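Local coordinates for protein beta-galactosidase (Bacteroides thetaiotaomicron, PDB 5MUJ) that is a glycoside hydrolase that probably acts on side-chain sugars of the plant pectin rhamnogalacturonan II, a side chain of which it binds here, at residues K71-Y76 / T92-S97; D86-E91 / L110-G115; P164-L169 / I189-D194. All blocks are in the same frame, centred on the assembly; numbering follows the deposited sequence.

Contact 1 (K71-Y76 / T92-S97); sequences KWLMTY and TWIAES
Tyr-76 O is gripped from the facing strand by Trp-93 N at 2.8 Å, in a bond that is almost straight (175° at the hydrogen), and Thr-92 CA adds a C-H...O contact to the same oxygen. The strands belong to an antiparallel beta hairpin, the two middle strands of one four-stranded blade in a five-bladed beta-propeller. The ladder alternates: hydrogen-bonded pairs join Trp-72 to Ser-97, Met-74 (selenomethionine) to Ala-95 and Tyr-76 to Trp-93, while Leu-73 with Glu-96 and Thr-75 with Ile-94 form the non-hydrogen-bonded pairs between them. On the face carrying Tyr-76, Trp-93 and Ala-95, the tyrosine is turned back over its partner strand. Its CG sits between the backbone N and the carbonyl carbon (chi1 64°), and the ring beyond it reaches the partner strand. Trp-93 CB comes up under one face of this ring, toward the rim, 3.7 Å from Tyr-76 CZ. Ala-95 CB meets the ring edge instead, 4.0 Å from Tyr-76 CE2. The indole of Trp-93 lies nearly parallel to the phenol but is slid away, and the two rings barely overlap. Beyond the hairpin Tyr-76 OH is hydrogen-bonded to Thr-105 OG1, which ties the ring to strand 104-110. The opposite face mixes apolar and polar side chains, with Leu-73 CB 4.4 Å from Ile-94 CD1. Its charged member, Glu-96, has its strong partner outside the pair, a salt bridge from OE2 to Arg-104 NH2. Lys-71 NZ reaches the same oxygen only as a long ion pair of 4.0 Å, while its CD lies 3.6 Å from Ser-97 O. At the far end of that face, Thr-92 CG2 rests 4.1 Å from Thr-75 CB.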
loop_
_atom_site.group_PDB
_atom_site.type_symbol
_atom_site.label_atom_id
_atom_site.label_comp_id
_atom_site.label_asym_id
_atom_site.label_seq_id
_atom_site.Cartn_x
_atom_site.Cartn_y
_atom_site.Cartn_z
ATOM N N LYS A 71 -20.657 6.231 2.814
ATOM C CA LYS A 71 -20.216 4.912 2.370
ATOM C C LYS A 71 -18.700 4.783 2.426
ATOM O O LYS A 71 -17.988 5.667 1.946
ATOM C CB LYS A 71 -20.612 4.668 0.922
ATOM C CG LYS A 71 -20.456 3.222 0.454
ATOM C CD LYS A 71 -21.598 2.322 0.934
ATOM C CE LYS A 71 -22.887 2.554 0.158
ATOM N NZ LYS A 71 -23.980 1.647 0.617
ATOM N N TRP A 72 -18.243 3.649 2.946
ATOM C CA TRP A 72 -16.834 3.312 2.945
ATOM C C TRP A 72 -16.497 2.481 1.693
ATOM O O TRP A 72 -17.221 1.564 1.314
ATOM C CB TRP A 72 -16.447 2.533 4.190
ATOM C CG TRP A 72 -16.637 3.335 5.455
ATOM C CD1 TRP A 72 -17.698 3.294 6.343
ATOM C CD2 TRP A 72 -15.746 4.325 5.960
ATOM N NE1 TRP A 72 -17.509 4.198 7.346
ATOM C CE2 TRP A 72 -16.304 4.829 7.153
ATOM C CE3 TRP A 72 -14.517 4.826 5.529
ATOM C CZ2 TRP A 72 -15.670 5.831 7.905
ATOM C CZ3 TRP A 72 -13.892 5.808 6.286
ATOM C CH2 TRP A 72 -14.444 6.283 7.459
ATOM N N LEU A 73 -15.375 2.820 1.056
ATOM C CA LEU A 73 -14.927 2.154 -0.154
ATOM C C LEU A 73 -13.510 1.592 0.058
ATOM O O LEU A 73 -12.783 2.138 0.864
ATOM C CB LEU A 73 -14.961 3.163 -1.279
ATOM C CG LEU A 73 -16.349 3.748 -1.564
ATOM C CD1 LEU A 73 -16.216 4.958 -2.454
ATOM C CD2 LEU A 73 -17.228 2.694 -2.197
HETATM N N MSE A 74 -13.231 0.421 -0.521
HETATM C CA MSE A 74 -11.879 -0.152 -0.489
HETATM C C MSE A 74 -11.506 -0.604 -1.872
HETATM O O MSE A 74 -12.149 -1.462 -2.448
HETATM C CB MSE A 74 -11.827 -1.358 0.460
HETATM C CG MSE A 74 -10.389 -1.893 0.563
HETATM SE SE MSE A 74 -10.413 -3.723 1.214
HETATM C CE MSE A 74 -11.274 -3.383 2.952
ATOM N N THR A 75 -10.407 -0.053 -2.393
ATOM C CA THR A 75 -9.791 -0.677 -3.599
ATOM C C THR A 75 -8.818 -1.737 -3.129
ATOM O O THR A 75 -8.310 -1.655 -2.037
ATOM C CB THR A 75 -9.037 0.280 -4.591
ATOM O OG1 THR A 75 -8.039 1.062 -3.902
ATOM C CG2 THR A 75 -9.939 1.171 -5.315
ATOM N N TYR A 76 -8.683 -2.779 -3.934
ATOM C CA TYR A 76 -7.736 -3.869 -3.673
ATOM C C TYR A 76 -7.284 -4.545 -4.980
ATOM O O TYR A 76 -7.894 -4.369 -6.023
ATOM C CB TYR A 76 -8.292 -4.871 -2.668
ATOM C CG TYR A 76 -9.537 -5.619 -3.130
ATOM C CD1 TYR A 76 -9.430 -6.823 -3.823
ATOM C CD2 TYR A 76 -10.831 -5.141 -2.820
ATOM C CE1 TYR A 76 -10.544 -7.513 -4.272
ATOM C CE2 TYR A 76 -11.969 -5.842 -3.254
ATOM C CZ TYR A 76 -11.827 -7.037 -3.918
ATOM O OH TYR A 76 -12.923 -7.742 -4.349
ATOM N N THR A 92 -7.395 -4.421 -10.403
ATOM C CA THR A 92 -7.815 -3.671 -9.258
ATOM C C THR A 92 -9.347 -3.704 -9.252
ATOM O O THR A 92 -10.031 -3.451 -10.254
ATOM C CB THR A 92 -7.311 -2.253 -9.289
ATOM O OG1 THR A 92 -5.888 -2.264 -9.487
ATOM C CG2 THR A 92 -7.622 -1.494 -7.994
ATOM N N TRP A 93 -9.838 -4.007 -8.054
ATOM C CA TRP A 93 -11.275 -4.114 -7.756
ATOM C C TRP A 93 -11.621 -3.080 -6.669
ATOM O O TRP A 93 -10.779 -2.522 -5.958
ATOM C CB TRP A 93 -11.609 -5.538 -7.274
ATOM C CG TRP A 93 -11.421 -6.615 -8.267
ATOM C CD1 TRP A 93 -10.223 -7.030 -8.813
ATOM C CD2 TRP A 93 -12.413 -7.443 -8.850
ATOM N NE1 TRP A 93 -10.416 -8.056 -9.709
ATOM C CE2 TRP A 93 -11.760 -8.337 -9.755
ATOM C CE3 TRP A 93 -13.802 -7.517 -8.711
ATOM C CZ2 TRP A 93 -12.454 -9.281 -10.500
ATOM C CZ3 TRP A 93 -14.486 -8.430 -9.460
ATOM C CH2 TRP A 93 -13.839 -9.329 -10.310
ATOM N N ILE A 94 -12.916 -2.933 -6.491
ATOM C CA ILE A 94 -13.497 -2.044 -5.455
ATOM C C ILE A 94 -14.631 -2.758 -4.682
ATOM O O ILE A 94 -15.428 -3.478 -5.266
ATOM C CB ILE A 94 -13.908 -0.665 -6.028
ATOM C CG1 ILE A 94 -14.089 0.375 -4.933
ATOM C CG2 ILE A 94 -15.185 -0.746 -6.867
ATOM C CD1 ILE A 94 -14.238 1.790 -5.436
ATOM N N ALA A 95 -14.642 -2.521 -3.371
ATOM C CA ALA A 95 -15.690 -3.062 -2.528
ATOM C C ALA A 95 -16.221 -1.951 -1.678
ATOM O O ALA A 95 -15.607 -0.913 -1.457
ATOM C CB ALA A 95 -15.186 -4.166 -1.638
ATOM N N GLU A 96 -17.474 -2.135 -1.282
ATOM C CA GLU A 96 -18.129 -1.153 -0.398
ATOM C C GLU A 96 -18.522 -1.734 0.984
ATOM O O GLU A 96 -18.609 -2.944 1.153
ATOM C CB GLU A 96 -19.382 -0.550 -1.052
ATOM C CG GLU A 96 -20.526 -1.543 -1.276
ATOM C CD GLU A 96 -21.787 -0.931 -1.812
ATOM O OE1 GLU A 96 -21.757 0.111 -2.486
ATOM O OE2 GLU A 96 -22.834 -1.522 -1.532
ATOM N N SER A 97 -18.703 -0.822 1.939
ATOM C CA SER A 97 -19.104 -1.125 3.330
ATOM C C SER A 97 -19.835 0.041 3.954
ATOM O O SER A 97 -19.544 1.229 3.691
ATOM C CB SER A 97 -17.884 -1.432 4.200
ATOM O OG SER A 97 -18.262 -1.709 5.543
#

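Contact 2 (D86-E91 / L110-G115); sequences DGRGYE and LSYRDG
Glu-91 and Ser-111 bring the two backbones closest, with CA atoms 5.2 Å apart, where the run from Arg-88 to Glu-91 and the run from Leu-110 to Asp-114 head in roughly opposite directions (143°). Tyr-112 carries the contact, its ring sandwiched between two side chains of the other segment. Over the centre of one face lies Arg-88 CD, 3.4 Å from the ring centroid; over the centre of the other lies Glu-91 CG, 3.5 Å from it. Arg-88 leaves its backbone with CG anti to N (chi1 179°) and stays extended to NE, sliding past the tyrosine until its guanidinium stacks flat, planes 6° apart, with CZ above Tyr-112 CB. The Glu-91 chain crosses the tyrosine at about a right angle, and its carboxylate stacks nearly parallel on that face. Polar bonds hold Tyr-112 at its hydroxyl and at its backbone. Tyr-112 OH donates to Gly-89 O at 2.7 Å from above the carbonyl plane, and Tyr-112 N donates to the anti lone pair of Glu-91 OE2 at 2.9 Å. Glu-91 OE1 makes a salt bridge to Arg-108 NE. Farther out, Arg-88 NH2 forms a salt bridge to Asp-114 OD1, on its syn side, at 2.7 Å, while two waters link NH1 to OD2, one of them weakly held by the arginine. An alanine in place of Tyr-112 would probably leave Gly-89 O without its hydroxyl donor and open a gap between the Arg-88 and Glu-91 chains. The contact joins the loop leading into strand 90-97, and Glu-91 within it, to the loop after strand 104-110, where Ser-111 O accepts from Arg-122 NE of strand 121-126 and Leu-110 packs on Met-148 and Tyr-150 of strand 146-153, both in the next propeller blade.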
loop_
_atom_site.group_PDB
_atom_site.type_symbol
_atom_site.label_atom_id
_atom_site.label_comp_id
_atom_site.label_asym_id
_atom_site.label_seq_id
_atom_site.Cartn_x
_atom_site.Cartn_y
_atom_site.Cartn_z
ATOM N N ASP A 86 1.343 -18.960 -12.638
ATOM C CA ASP A 86 0.118 -19.424 -13.298
ATOM C C ASP A 86 -0.876 -18.318 -13.614
ATOM O O ASP A 86 -1.683 -18.485 -14.518
ATOM C CB ASP A 86 -0.560 -20.582 -12.554
ATOM C CG ASP A 86 -1.119 -20.188 -11.196
ATOM O OD1 ASP A 86 -0.528 -19.320 -10.515
ATOM O OD2 ASP A 86 -2.142 -20.789 -10.792
ATOM N N GLY A 87 -0.796 -17.190 -12.914
ATOM C CA GLY A 87 -1.765 -16.121 -13.077
ATOM C C GLY A 87 -1.295 -15.154 -14.126
ATOM O O GLY A 87 -0.128 -15.115 -14.462
ATOM N N ARG A 88 -2.207 -14.359 -14.636
ATOM C CA ARG A 88 -1.882 -13.348 -15.622
ATOM C C ARG A 88 -1.202 -12.130 -14.974
ATOM O O ARG A 88 -0.273 -11.547 -15.559
ATOM C CB ARG A 88 -3.135 -12.901 -16.358
ATOM C CG ARG A 88 -2.886 -11.816 -17.389
ATOM C CD ARG A 88 -4.092 -11.539 -18.256
ATOM N NE ARG A 88 -3.807 -10.487 -19.235
ATOM C CZ ARG A 88 -4.654 -10.035 -20.162
ATOM N NH1 ARG A 88 -5.897 -10.523 -20.239
ATOM N NH2 ARG A 88 -4.268 -9.068 -21.005
ATOM N N GLY A 89 -1.683 -11.746 -13.791
ATOM C CA GLY A 89 -1.214 -10.565 -13.097
ATOM C C GLY A 89 -2.304 -9.863 -12.299
ATOM O O GLY A 89 -3.368 -10.408 -12.102
ATOM N N TYR A 90 -2.006 -8.669 -11.830
ATOM C CA TYR A 90 -2.918 -7.830 -11.094
ATOM C C TYR A 90 -4.038 -7.179 -11.896
ATOM O O TYR A 90 -3.800 -6.642 -12.990
ATOM C CB TYR A 90 -2.146 -6.734 -10.379
ATOM C CG TYR A 90 -1.355 -7.118 -9.141
ATOM C CD1 TYR A 90 -1.796 -8.115 -8.267
ATOM C CD2 TYR A 90 -0.201 -6.423 -8.804
ATOM C CE1 TYR A 90 -1.105 -8.429 -7.108
ATOM C CE2 TYR A 90 0.527 -6.747 -7.672
ATOM C CZ TYR A 90 0.073 -7.748 -6.818
ATOM O OH TYR A 90 0.762 -8.051 -5.683
ATOM N N GLU A 91 -5.269 -7.239 -11.327
ATOM C CA GLU A 91 -6.337 -6.252 -11.580
ATOM C C GLU A 91 -6.749 -5.572 -10.278
ATOM O O GLU A 91 -6.445 -6.065 -9.203
ATOM C CB GLU A 91 -7.574 -6.877 -12.275
ATOM C CG GLU A 91 -7.287 -7.458 -13.649
ATOM C CD GLU A 91 -8.499 -7.987 -14.347
ATOM O OE1 GLU A 91 -9.169 -8.913 -13.790
ATOM O OE2 GLU A 91 -8.804 -7.439 -15.414
ATOM N N LEU A 110 -9.671 -1.245 -12.496
ATOM C CA LEU A 110 -8.450 -1.264 -13.384
ATOM C C LEU A 110 -8.307 -2.686 -13.869
ATOM O O LEU A 110 -7.980 -3.591 -13.089
ATOM C CB LEU A 110 -7.166 -0.818 -12.677
ATOM C CG LEU A 110 -6.722 0.609 -12.464
ATOM C CD1 LEU A 110 -5.211 0.580 -12.188
ATOM C CD2 LEU A 110 -6.983 1.539 -13.626
ATOM N N SER A 111 -8.582 -2.890 -15.156
ATOM C CA SER A 111 -8.658 -4.215 -15.753
ATOM C C SER A 111 -7.452 -4.421 -16.681
ATOM O O SER A 111 -6.864 -3.452 -17.133
ATOM C CB SER A 111 -9.927 -4.316 -16.573
ATOM O OG SER A 111 -11.063 -3.944 -15.803
ATOM N N TYR A 112 -7.181 -5.674 -17.028
ATOM C CA TYR A 112 -6.156 -5.999 -18.008
ATOM C C TYR A 112 -6.430 -5.194 -19.271
ATOM O O TYR A 112 -7.540 -5.196 -19.799
ATOM C CB TYR A 112 -6.117 -7.487 -18.372
ATOM C CG TYR A 112 -5.826 -8.418 -17.231
ATOM C CD1 TYR A 112 -4.633 -8.343 -16.519
ATOM C CD2 TYR A 112 -6.783 -9.371 -16.844
ATOM C CE1 TYR A 112 -4.412 -9.179 -15.448
ATOM C CE2 TYR A 112 -6.566 -10.218 -15.775
ATOM C CZ TYR A 112 -5.362 -10.140 -15.089
ATOM O OH TYR A 112 -5.109 -10.959 -14.028
ATOM N N ARG A 113 -5.377 -4.534 -19.752
ATOM C CA ARG A 113 -5.511 -3.551 -20.766
ATOM C C ARG A 113 -4.712 -3.980 -22.033
ATOM O O ARG A 113 -3.519 -3.618 -22.238
ATOM C CB ARG A 113 -5.146 -2.176 -20.222
ATOM C CG ARG A 113 -5.323 -1.123 -21.273
ATOM C CD ARG A 113 -5.277 0.282 -20.774
ATOM N NE ARG A 113 -3.900 0.698 -20.454
ATOM C CZ ARG A 113 -3.441 1.942 -20.622
ATOM N NH1 ARG A 113 -4.187 2.920 -21.182
ATOM N NH2 ARG A 113 -2.197 2.232 -20.227
ATOM N N ASP A 114 -5.369 -4.786 -22.866
ATOM C CA ASP A 114 -4.704 -5.405 -24.047
ATOM C C ASP A 114 -4.123 -4.364 -25.000
ATOM O O ASP A 114 -4.768 -3.350 -25.306
ATOM C CB ASP A 114 -5.696 -6.291 -24.820
ATOM C CG ASP A 114 -6.040 -7.571 -24.084
ATOM O OD1 ASP A 114 -5.168 -8.185 -23.439
ATOM O OD2 ASP A 114 -7.217 -7.972 -24.143
ATOM N N GLY A 115 -2.891 -4.613 -25.475
ATOM C CA GLY A 115 -2.245 -3.724 -26.427
ATOM C C GLY A 115 -1.492 -2.541 -25.840
ATOM O O GLY A 115 -0.964 -1.721 -26.604
HETATM O O HOH W 1 -8.145 -8.786 -21.595
HETATM O O HOH W 2 -7.492 -10.916 -23.147
#

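Contact 3 (P164-L169 / I189-D194); sequences PLFVGL and ILSIHD
Val-167 faces two residues at once, Ile-189 and Leu-190, in a classic beta bulge. Its carbonyl oxygen takes Ile-189 N at 2.8 Å and, more weakly, Leu-190 N at 3.4 Å, while Val-167 N donates to Leu-190 O at 3.1 Å. One antiparallel bridge, Val-167 with Leu-190, is all the ladder that results. Ile-189 has CG1 between its backbone N and carbonyl carbon (chi1 50°), which sets that methylene 3.3 Å from Val-167 O. From the same residue CG2 crosses to Leu-169 CB at 3.8 Å. Leu-190 instead lies alongside Val-167, both pointing the same way, with CD2 against Val-167 CG2; Met-224 of strand 222-231 packs on both. Past the bulge the chain folds into a type I turn from Ser-191 to Asp-194, held by Ser-191 N donating to Asp-194 OD2 from above the carboxylate plane. That oxygen also forms a salt bridge to Arg-255 NH1. The turn brings Ile-192 onto the other segment: its CG1 is 3.8 Å from Phe-166 CE1, and its CD1 lies 4.0 Å from Pro-164 CB. His-193 touches the tip of the same phenyl ring, CD2 near Phe-166 CZ, with the rings obliquely inclined. The side chain of Pro-164 is about 5 Å from a bound modified fucose, which places this end beside the glycan pocket. A bulged single bridge thus follows strand 183-184, the outermost of its sheet, as the chain leaves one blade of the five-bladed beta-propeller for the next.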
loop_
_atom_site.group_PDB
_atom_site.type_symbol
_atom_site.label_atom_id
_atom_site.label_comp_id
_atom_site.label_asym_id
_atom_site.label_seq_id
_atom_site.Cartn_x
_atom_site.Cartn_y
_atom_site.Cartn_z
ATOM N N PRO A 164 9.790 -6.371 -15.339
ATOM C CA PRO A 164 9.722 -5.353 -14.303
ATOM C C PRO A 164 8.365 -4.635 -14.200
ATOM O O PRO A 164 7.522 -4.697 -15.113
ATOM C CB PRO A 164 10.881 -4.384 -14.658
ATOM C CG PRO A 164 11.118 -4.601 -16.090
ATOM C CD PRO A 164 10.842 -6.056 -16.329
ATOM N N LEU A 165 8.172 -3.964 -13.073
ATOM C CA LEU A 165 6.963 -3.164 -12.861
ATOM C C LEU A 165 7.308 -1.683 -12.749
ATOM O O LEU A 165 8.371 -1.325 -12.211
ATOM C CB LEU A 165 6.209 -3.649 -11.654
ATOM C CG LEU A 165 6.013 -5.134 -11.565
ATOM C CD1 LEU A 165 5.943 -5.516 -10.088
ATOM C CD2 LEU A 165 4.777 -5.582 -12.318
ATOM N N PHE A 166 6.486 -0.839 -13.367
ATOM C CA PHE A 166 6.696 0.597 -13.409
ATOM C C PHE A 166 5.495 1.307 -12.808
ATOM O O PHE A 166 4.414 0.700 -12.730
ATOM C CB PHE A 166 6.932 1.102 -14.857
ATOM C CG PHE A 166 7.853 0.249 -15.681
ATOM C CD1 PHE A 166 9.077 -0.187 -15.174
ATOM C CD2 PHE A 166 7.497 -0.125 -16.961
ATOM C CE1 PHE A 166 9.922 -0.985 -15.939
ATOM C CE2 PHE A 166 8.345 -0.912 -17.738
ATOM C CZ PHE A 166 9.547 -1.348 -17.211
ATOM N N VAL A 167 5.632 2.581 -12.435
ATOM C CA VAL A 167 4.521 3.384 -11.879
ATOM C C VAL A 167 3.643 3.981 -12.970
ATOM O O VAL A 167 4.022 4.827 -13.726
ATOM C CB VAL A 167 5.003 4.531 -10.912
ATOM C CG1 VAL A 167 3.851 5.196 -10.117
ATOM C CG2 VAL A 167 5.943 3.970 -9.884
ATOM N N GLY A 168 2.375 3.593 -12.990
ATOM C CA GLY A 168 1.407 4.218 -13.872
ATOM C C GLY A 168 0.497 5.247 -13.192
ATOM O O GLY A 168 0.449 5.341 -11.971
ATOM N N LEU A 169 -0.195 6.027 -14.008
ATOM C CA LEU A 169 -1.091 7.083 -13.549
ATOM C C LEU A 169 -2.474 6.849 -14.155
ATOM O O LEU A 169 -2.584 6.601 -15.364
ATOM C CB LEU A 169 -0.616 8.460 -14.021
ATOM C CG LEU A 169 -1.454 9.669 -13.564
ATOM C CD1 LEU A 169 -1.434 9.853 -12.045
ATOM C CD2 LEU A 169 -0.971 10.935 -14.278
ATOM N N ILE A 189 4.453 6.842 -15.673
ATOM C CA ILE A 189 4.946 8.137 -15.192
ATOM C C ILE A 189 6.343 8.076 -14.562
ATOM O O ILE A 189 7.061 9.081 -14.571
ATOM C CB ILE A 189 3.942 8.888 -14.273
ATOM C CG1 ILE A 189 3.392 8.008 -13.122
ATOM C CG2 ILE A 189 2.862 9.528 -15.144
ATOM C CD1 ILE A 189 2.776 8.826 -12.006
ATOM N N LEU A 190 6.713 6.923 -14.009
ATOM C CA LEU A 190 8.085 6.648 -13.590
ATOM C C LEU A 190 8.416 5.262 -14.054
ATOM O O LEU A 190 7.585 4.358 -14.048
ATOM C CB LEU A 190 8.329 6.708 -12.082
ATOM C CG LEU A 190 7.930 7.914 -11.202
ATOM C CD1 LEU A 190 6.527 8.400 -11.440
ATOM C CD2 LEU A 190 8.062 7.519 -9.749
ATOM N N SER A 191 9.675 5.045 -14.373
ATOM C CA SER A 191 10.104 3.733 -14.814
ATOM C C SER A 191 11.559 3.582 -14.423
ATOM O O SER A 191 12.223 4.587 -14.175
ATOM C CB SER A 191 9.887 3.601 -16.318
ATOM O OG SER A 191 10.786 2.679 -16.923
ATOM N N ILE A 192 12.017 2.337 -14.378
ATOM C CA ILE A 192 13.444 1.997 -14.062
ATOM C C ILE A 192 14.472 2.404 -15.159
ATOM O O ILE A 192 15.658 2.477 -14.889
ATOM C CB ILE A 192 13.624 0.472 -13.780
ATOM C CG1 ILE A 192 13.560 -0.347 -15.094
ATOM C CG2 ILE A 192 12.629 -0.008 -12.713
ATOM C CD1 ILE A 192 13.865 -1.816 -15.029
ATOM N N HIS A 193 13.955 2.595 -16.373
ATOM C CA HIS A 193 14.679 2.971 -17.567
ATOM C C HIS A 193 14.811 4.458 -17.749
ATOM O O HIS A 193 15.551 4.890 -18.642
ATOM C CB HIS A 193 13.966 2.363 -18.762
ATOM C CG HIS A 193 13.978 0.868 -18.764
ATOM N ND1 HIS A 193 15.123 0.133 -18.554
ATOM C CD2 HIS A 193 12.981 -0.028 -18.929
ATOM C CE1 HIS A 193 14.837 -1.155 -18.607
ATOM N NE2 HIS A 193 13.542 -1.278 -18.833
ATOM N N ASP A 194 14.186 5.260 -16.900
ATOM C CA ASP A 194 14.346 6.701 -16.984
ATOM C C ASP A 194 15.831 7.110 -16.808
ATOM O O ASP A 194 16.572 6.496 -16.047
ATOM C CB ASP A 194 13.525 7.417 -15.908
ATOM C CG ASP A 194 11.988 7.180 -15.989
ATOM O OD1 ASP A 194 11.423 6.914 -17.055
ATOM O OD2 ASP A 194 11.336 7.352 -14.920
#

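Contacts 1 and 2 share strand 90-97 and touch directly, Thr-92 N lying 2.9 Å from Leu-110 O, a probable hydrogen bond; contact 3 belongs to the following blade and touches neither. Contact 1 is the buried one, a regular ladder between two middle strands, held by backbone bonds and packing. Contacts 2 and 3 are partly buried and set where strands give way to loops near the bound glycan. Their means differ: contact 2 depends on charged side chains, a ring sandwich and water, with no backbone-to-backbone hydrogen bond between its segments, whereas contact 3 keeps a short irregular backbone bridge and otherwise relies on apolar side chains.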